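Local structure of alginate lyase (Chitinophaga sp. MD30, 6KCW) at residues G126-F130 and Y151-I157; L50-L54 and Q219-P225. The protein cleaves the polysaccharide alginate as a bacterial lyase of polysaccharide lyase family 36, using a lysine as both catalytic base and catalytic acid. All blocks are in the same frame, centred on the assembly; numbering follows the deposited sequence.

Contact 1. Residues G126-F130 and Y151-I157; sequences GRVFF and YPSSGSI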
loop_
_atom_site.group_PDB
_atom_site.type_symbol
_atom_site.label_atom_id
_atom_site.label_comp_id
_atom_site.label_asym_id
_atom_site.label_seq_id
_atom_site.Cartn_x
_atom_site.Cartn_y
_atom_site.Cartn_z
ATOM N N GLY A 126 19.892 4.326 11.469
ATOM C CA GLY A 126 18.911 4.465 12.534
ATOM C C GLY A 126 17.694 5.325 12.233
ATOM O O GLY A 126 16.811 5.439 13.097
ATOM N N ARG A 127 17.610 5.923 11.046
ATOM C CA ARG A 127 16.443 6.714 10.675
ATOM C C ARG A 127 15.322 5.799 10.189
ATOM O O ARG A 127 15.574 4.768 9.561
ATOM C CB ARG A 127 16.815 7.734 9.591
ATOM C CG ARG A 127 15.951 8.999 9.595
ATOM C CD ARG A 127 16.534 10.128 8.721
ATOM N NE ARG A 127 16.283 9.954 7.288
ATOM C CZ ARG A 127 15.234 10.453 6.637
ATOM N NH1 ARG A 127 14.317 11.175 7.277
ATOM N NH2 ARG A 127 15.101 10.236 5.335
ATOM N N VAL A 128 14.081 6.176 10.491
ATOM C CA VAL A 128 12.900 5.389 10.142
ATOM C C VAL A 128 11.863 6.320 9.526
ATOM O O VAL A 128 11.453 7.297 10.160
ATOM C CB VAL A 128 12.304 4.664 11.363
ATOM C CG1 VAL A 128 11.011 3.960 10.974
ATOM C CG2 VAL A 128 13.313 3.674 11.934
ATOM N N PHE A 129 11.405 5.998 8.316
ATOM C CA PHE A 129 10.512 6.900 7.601
ATOM C C PHE A 129 9.511 6.115 6.761
ATOM O O PHE A 129 9.571 4.891 6.658
ATOM C CB PHE A 129 11.304 7.876 6.709
ATOM C CG PHE A 129 12.425 7.226 5.940
ATOM C CD1 PHE A 129 12.188 6.628 4.711
ATOM C CD2 PHE A 129 13.715 7.214 6.448
ATOM C CE1 PHE A 129 13.210 6.018 4.004
ATOM C CE2 PHE A 129 14.751 6.610 5.750
ATOM C CZ PHE A 129 14.499 6.007 4.526
ATOM N N PHE A 130 8.568 6.854 6.182
ATOM C CA PHE A 130 7.773 6.384 5.061
ATOM C C PHE A 130 8.553 6.608 3.764
ATOM O O PHE A 130 9.465 7.434 3.696
ATOM C CB PHE A 130 6.422 7.116 5.011
ATOM C CG PHE A 130 5.445 6.683 6.074
ATOM C CD1 PHE A 130 4.968 5.378 6.105
ATOM C CD2 PHE A 130 4.991 7.578 7.026
ATOM C CE1 PHE A 130 4.071 4.963 7.066
ATOM C CE2 PHE A 130 4.077 7.171 7.998
ATOM C CZ PHE A 130 3.622 5.846 8.015
ATOM N N TYR A 151 9.310 10.421 4.046
ATOM C CA TYR A 151 8.582 11.240 4.997
ATOM C C TYR A 151 8.803 10.687 6.403
ATOM O O TYR A 151 8.516 9.509 6.672
ATOM C CB TYR A 151 7.091 11.288 4.671
ATOM C CG TYR A 151 6.281 12.188 5.591
ATOM C CD1 TYR A 151 5.777 11.710 6.797
ATOM C CD2 TYR A 151 6.017 13.510 5.250
ATOM C CE1 TYR A 151 5.036 12.518 7.634
ATOM C CE2 TYR A 151 5.266 14.339 6.091
ATOM C CZ TYR A 151 4.781 13.836 7.280
ATOM O OH TYR A 151 4.042 14.633 8.122
ATOM N N PRO A 152 9.313 11.539 7.304
ATOM C CA PRO A 152 9.638 12.937 6.989
ATOM C C PRO A 152 10.939 13.063 6.195
ATOM O O PRO A 152 11.692 12.073 6.124
ATOM C CB PRO A 152 9.763 13.580 8.371
ATOM C CG PRO A 152 10.255 12.453 9.241
ATOM C CD PRO A 152 9.663 11.182 8.690
ATOM N N SER A 153 11.182 14.232 5.581
ATOM C CA SER A 153 12.401 14.400 4.787
ATOM C C SER A 153 13.642 14.359 5.671
ATOM O O SER A 153 14.694 13.885 5.233
ATOM C CB SER A 153 12.355 15.703 3.967
ATOM O OG SER A 153 12.119 16.853 4.779
ATOM N N SER A 154 13.538 14.816 6.917
ATOM C CA SER A 154 14.591 14.634 7.907
ATOM C C SER A 154 13.970 14.105 9.197
ATOM O O SER A 154 12.775 14.276 9.445
ATOM C CB SER A 154 15.370 15.942 8.165
ATOM O OG SER A 154 14.607 16.885 8.905
ATOM N N GLY A 155 14.789 13.441 10.017
ATOM C CA GLY A 155 14.283 12.800 11.217
ATOM C C GLY A 155 13.530 11.518 10.902
ATOM O O GLY A 155 13.478 11.056 9.762
ATOM N N SER A 156 12.925 10.945 11.942
ATOM C CA SER A 156 12.188 9.697 11.831
ATOM C C SER A 156 10.702 9.909 12.112
ATOM O O SER A 156 10.297 10.911 12.709
ATOM C CB SER A 156 12.746 8.633 12.792
ATOM O OG SER A 156 14.020 8.149 12.378
ATOM N N ILE A 157 9.885 8.958 11.650
ATOM C CA ILE A 157 8.483 8.865 12.062
ATOM C C ILE A 157 8.475 8.315 13.480
ATOM O O ILE A 157 9.504 7.822 13.955
ATOM C CB ILE A 157 7.650 7.973 11.117
ATOM C CG1 ILE A 157 8.303 6.599 10.936
ATOM C CG2 ILE A 157 7.476 8.640 9.767
ATOM C CD1 ILE A 157 7.549 5.687 9.978
#
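Ile157 and Phe130 form the packed side of this contact. The Ile157 methyl CD1 sits 4.2 Å from the centroid of the Phe130 ring, 9° off its normal, a CH-pi contact over the face. Ile157 CG1 lies between its backbone N and carbonyl carbon (chi1 53°), which carries CD1 across to the ring. The same CG1 rests 3.8 Å from Val128 CG1. Trp86 touches both Val128 and Ile157, and Tyr163 meets the Phe130 ring edge-to-face. Backbone bonds frame this patch. Ile157 N donates to Val128 O at 2.7 Å, and Phe130 and Tyr151 exchange two bonds as an antiparallel hydrogen-bonded pair.

Toward solvent the contact changes to a polar wrap. The loop turns away through Ser153 and Ser154, whose side chains are exposed. Arg127 reaches into this turn, and its NH1 donates to Gly155 O at 2.6 Å and to Pro152 O at 3.0 Å. The second bond is straighter (166°) and lies in the guanidinium plane. Phe129 CD2 lies over one face of the guanidinium, toward its rim, and NH2 bonds to Ser150 OG. Val128 N is taken by Ser156 OG at 2.7 Å, a side chain standing in for a backbone acceptor. The Tyr151-Pro152 peptide is cis. Strand 128-135 pairs with strand 113-122 on one edge and meets this loop on the other, consistent with the concanavalin-like beta-sandwich of its family.

Contact 2. Residues L50-L54 and Q219-P225; sequences LKNAL and QTYWQSP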
loop_
_atom_site.group_PDB
_atom_site.type_symbol
_atom_site.label_atom_id
_atom_site.label_comp_id
_atom_site.label_asym_id
_atom_site.label_seq_id
_atom_site.Cartn_x
_atom_site.Cartn_y
_atom_site.Cartn_z
ATOM N N LEU A 50 3.379 -11.167 12.320
ATOM C CA LEU A 50 3.884 -12.163 13.253
ATOM C C LEU A 50 5.404 -12.216 13.252
ATOM O O LEU A 50 6.066 -12.027 12.226
ATOM C CB LEU A 50 3.334 -13.559 12.951
ATOM C CG LEU A 50 1.847 -13.781 12.709
ATOM C CD1 LEU A 50 1.616 -15.160 12.152
ATOM C CD2 LEU A 50 1.083 -13.605 14.000
ATOM N N LYS A 51 5.947 -12.504 14.427
ATOM C CA LYS A 51 7.380 -12.666 14.588
ATOM C C LYS A 51 7.906 -13.810 13.718
ATOM O O LYS A 51 7.195 -14.778 13.416
ATOM C CB LYS A 51 7.692 -12.929 16.062
ATOM C CG LYS A 51 7.045 -14.202 16.591
ATOM C CD LYS A 51 7.394 -14.489 18.038
ATOM C CE LYS A 51 6.544 -15.631 18.506
ATOM N NZ LYS A 51 5.215 -15.531 17.844
ATOM N N ASN A 52 9.173 -13.681 13.310
ATOM C CA ASN A 52 9.900 -14.726 12.579
ATOM C C ASN A 52 9.193 -15.114 11.279
ATOM O O ASN A 52 9.045 -16.301 10.971
ATOM C CB ASN A 52 10.110 -15.972 13.451
ATOM C CG ASN A 52 10.695 -15.647 14.819
ATOM O OD1 ASN A 52 10.162 -16.075 15.851
ATOM N ND2 ASN A 52 11.792 -14.896 14.834
ATOM N N ALA A 53 8.721 -14.122 10.525
ATOM C CA ALA A 53 8.058 -14.414 9.260
ATOM C C ALA A 53 8.113 -13.198 8.355
ATOM O O ALA A 53 8.281 -12.063 8.810
ATOM C CB ALA A 53 6.606 -14.843 9.455
ATOM N N LEU A 54 7.962 -13.462 7.058
ATOM C CA LEU A 54 7.917 -12.460 6.013
ATOM C C LEU A 54 6.625 -12.618 5.223
ATOM O O LEU A 54 5.901 -13.611 5.364
ATOM C CB LEU A 54 9.117 -12.594 5.075
ATOM C CG LEU A 54 10.473 -12.448 5.752
ATOM C CD1 LEU A 54 11.576 -12.672 4.751
ATOM C CD2 LEU A 54 10.619 -11.078 6.371
ATOM N N GLN A 219 14.638 -11.382 2.394
ATOM C CA GLN A 219 15.547 -12.188 3.197
ATOM C C GLN A 219 15.120 -12.189 4.661
ATOM O O GLN A 219 14.365 -11.323 5.112
ATOM C CB GLN A 219 16.973 -11.665 3.061
ATOM C CG GLN A 219 17.350 -11.361 1.616
ATOM C CD GLN A 219 17.410 -12.624 0.739
ATOM O OE1 GLN A 219 17.699 -13.728 1.225
ATOM N NE2 GLN A 219 17.129 -12.463 -0.553
ATOM N N THR A 220 15.628 -13.173 5.413
ATOM C CA THR A 220 15.176 -13.374 6.790
ATOM C C THR A 220 15.555 -12.237 7.730
ATOM O O THR A 220 15.088 -12.228 8.867
ATOM C CB THR A 220 15.742 -14.679 7.365
ATOM O OG1 THR A 220 17.114 -14.473 7.751
ATOM C CG2 THR A 220 15.648 -15.803 6.336
ATOM N N TYR A 221 16.414 -11.319 7.315
ATOM C CA TYR A 221 16.829 -10.252 8.204
ATOM C C TYR A 221 15.823 -9.100 8.247
ATOM O O TYR A 221 15.985 -8.192 9.067
ATOM C CB TYR A 221 18.217 -9.748 7.796
ATOM C CG TYR A 221 18.308 -9.098 6.414
ATOM C CD1 TYR A 221 17.885 -7.781 6.197
ATOM C CD2 TYR A 221 18.856 -9.783 5.349
ATOM C CE1 TYR A 221 17.985 -7.196 4.945
ATOM C CE2 TYR A 221 18.965 -9.199 4.104
ATOM C CZ TYR A 221 18.522 -7.921 3.903
ATOM O OH TYR A 221 18.642 -7.373 2.645
ATOM N N TRP A 222 14.814 -9.106 7.369
ATOM C CA TRP A 222 13.671 -8.208 7.443
ATOM C C TRP A 222 12.675 -8.617 8.525
ATOM O O TRP A 222 11.739 -7.853 8.810
ATOM C CB TRP A 222 12.937 -8.169 6.100
ATOM C CG TRP A 222 13.647 -7.471 4.993
ATOM C CD1 TRP A 222 14.676 -7.956 4.236
ATOM C CD2 TRP A 222 13.346 -6.171 4.474
ATOM N NE1 TRP A 222 15.048 -7.025 3.288
ATOM C CE2 TRP A 222 14.250 -5.921 3.419
ATOM C CE3 TRP A 222 12.415 -5.187 4.808
ATOM C CZ2 TRP A 222 14.238 -4.735 2.698
ATOM C CZ3 TRP A 222 12.411 -4.011 4.090
ATOM C CH2 TRP A 222 13.312 -3.797 3.047
ATOM N N GLN A 223 12.838 -9.803 9.108
ATOM C CA GLN A 223 11.927 -10.267 10.140
ATOM C C GLN A 223 12.143 -9.515 11.445
ATOM O O GLN A 223 13.169 -8.868 11.671
ATOM C CB GLN A 223 12.107 -11.762 10.403
ATOM C CG GLN A 223 11.434 -12.660 9.387
ATOM C CD GLN A 223 11.948 -14.083 9.441
ATOM O OE1 GLN A 223 12.731 -14.431 10.320
ATOM N NE2 GLN A 223 11.513 -14.913 8.495
ATOM N N SER A 224 11.153 -9.629 12.317
ATOM C CA SER A 224 11.207 -9.139 13.673
ATOM C C SER A 224 11.012 -10.300 14.639
ATOM O O SER A 224 10.269 -11.242 14.340
ATOM C CB SER A 224 10.119 -8.082 13.912
ATOM O OG SER A 224 9.852 -7.922 15.287
ATOM N N PRO A 225 11.660 -10.266 15.803
ATOM C CA PRO A 225 11.472 -11.335 16.792
ATOM C C PRO A 225 10.181 -11.246 17.605
ATOM O O PRO A 225 9.908 -12.169 18.382
ATOM C CB PRO A 225 12.705 -11.175 17.696
ATOM C CG PRO A 225 13.033 -9.730 17.623
ATOM C CD PRO A 225 12.708 -9.310 16.204
HETATM O O HOH W 1 8.606 -11.038 11.565
#
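Two loops at the rim of the beta-sandwich meet here, Asn52 of one lying against Gln223 and Ser224 of the other. Residues 50-54 link strand 44-49 to helix 55-58. Residues 219-225 follow strand 206-215, include the 3-10 turn 220-222 and lead to strand 228-241. One direct hydrogen bond joins the two segments: Asn52 N donates to Ser224 O at 2.9 Å, a nearly straight bond (164°). Asn52 has positive phi and psi (58° and 44°), so the chain bends sharply at this point. Within the bend lies a water. It donates to Leu50 O at 2.8 Å and accepts from Ser224 N at 3.0 Å and, at a longer 3.3 Å, from Ala53 N.

The Gln223 side chain rises from its loop and runs extended beyond CG. Its terminal amide lies nearly parallel to the Asn52-Ala53 peptide and above it, with Gln223 CD 3.5 Å from Asn52 C. Leu54 crosses Gln223 at about a right angle. Its CD2 nests 3.5 Å from Gln223 CG and also meets Trp222 CB, while its other methyl, CD1, comes 3.1 Å from Gln219 O. The Trp222 ring leads away to Met119 and Tyr121 of strand 113-122. At the far end Lys51 CB, 3.3 Å from Pro225 O, and Lys51 CD both lie against that oxygen, and only the end of the chain leads away.

Lys51 N bonds to Asp227 OD1, just beyond 219-225, a second tie between the same loops. Ser224 OG bonds to Asp85 OD2 of a neighbouring loop. The contact is mixed: backbone and water bonds at Asn52 and Ser224, with Leu54 and Gln223 packing beside them. The bonds probably fix how the loops lie against each other, and the packing covers the rest.

Contact 1 is nested inside contact 2 along the chain: 50-54 comes first, then 126-130, 151-157 and finally 219-225. Their centres lie 21 Å apart, and their nearest atoms stay about 10 Å apart without touching. The six-stranded antiparallel sheet joins them. Strand 128-135 of contact 1 pairs with strand 113-122, and Trp222 of contact 2 packs on that same strand. Tyr121 takes part on both sides, bonded through its backbone to Phe129 and touched by Trp222. Contact 2 also borders strands 44-49 and 228-241 of the other sheet; the latter carries the calcium ligand Asp233. Contact 1 ties a loop to a strand of the sheet; contact 2 ties two loops together.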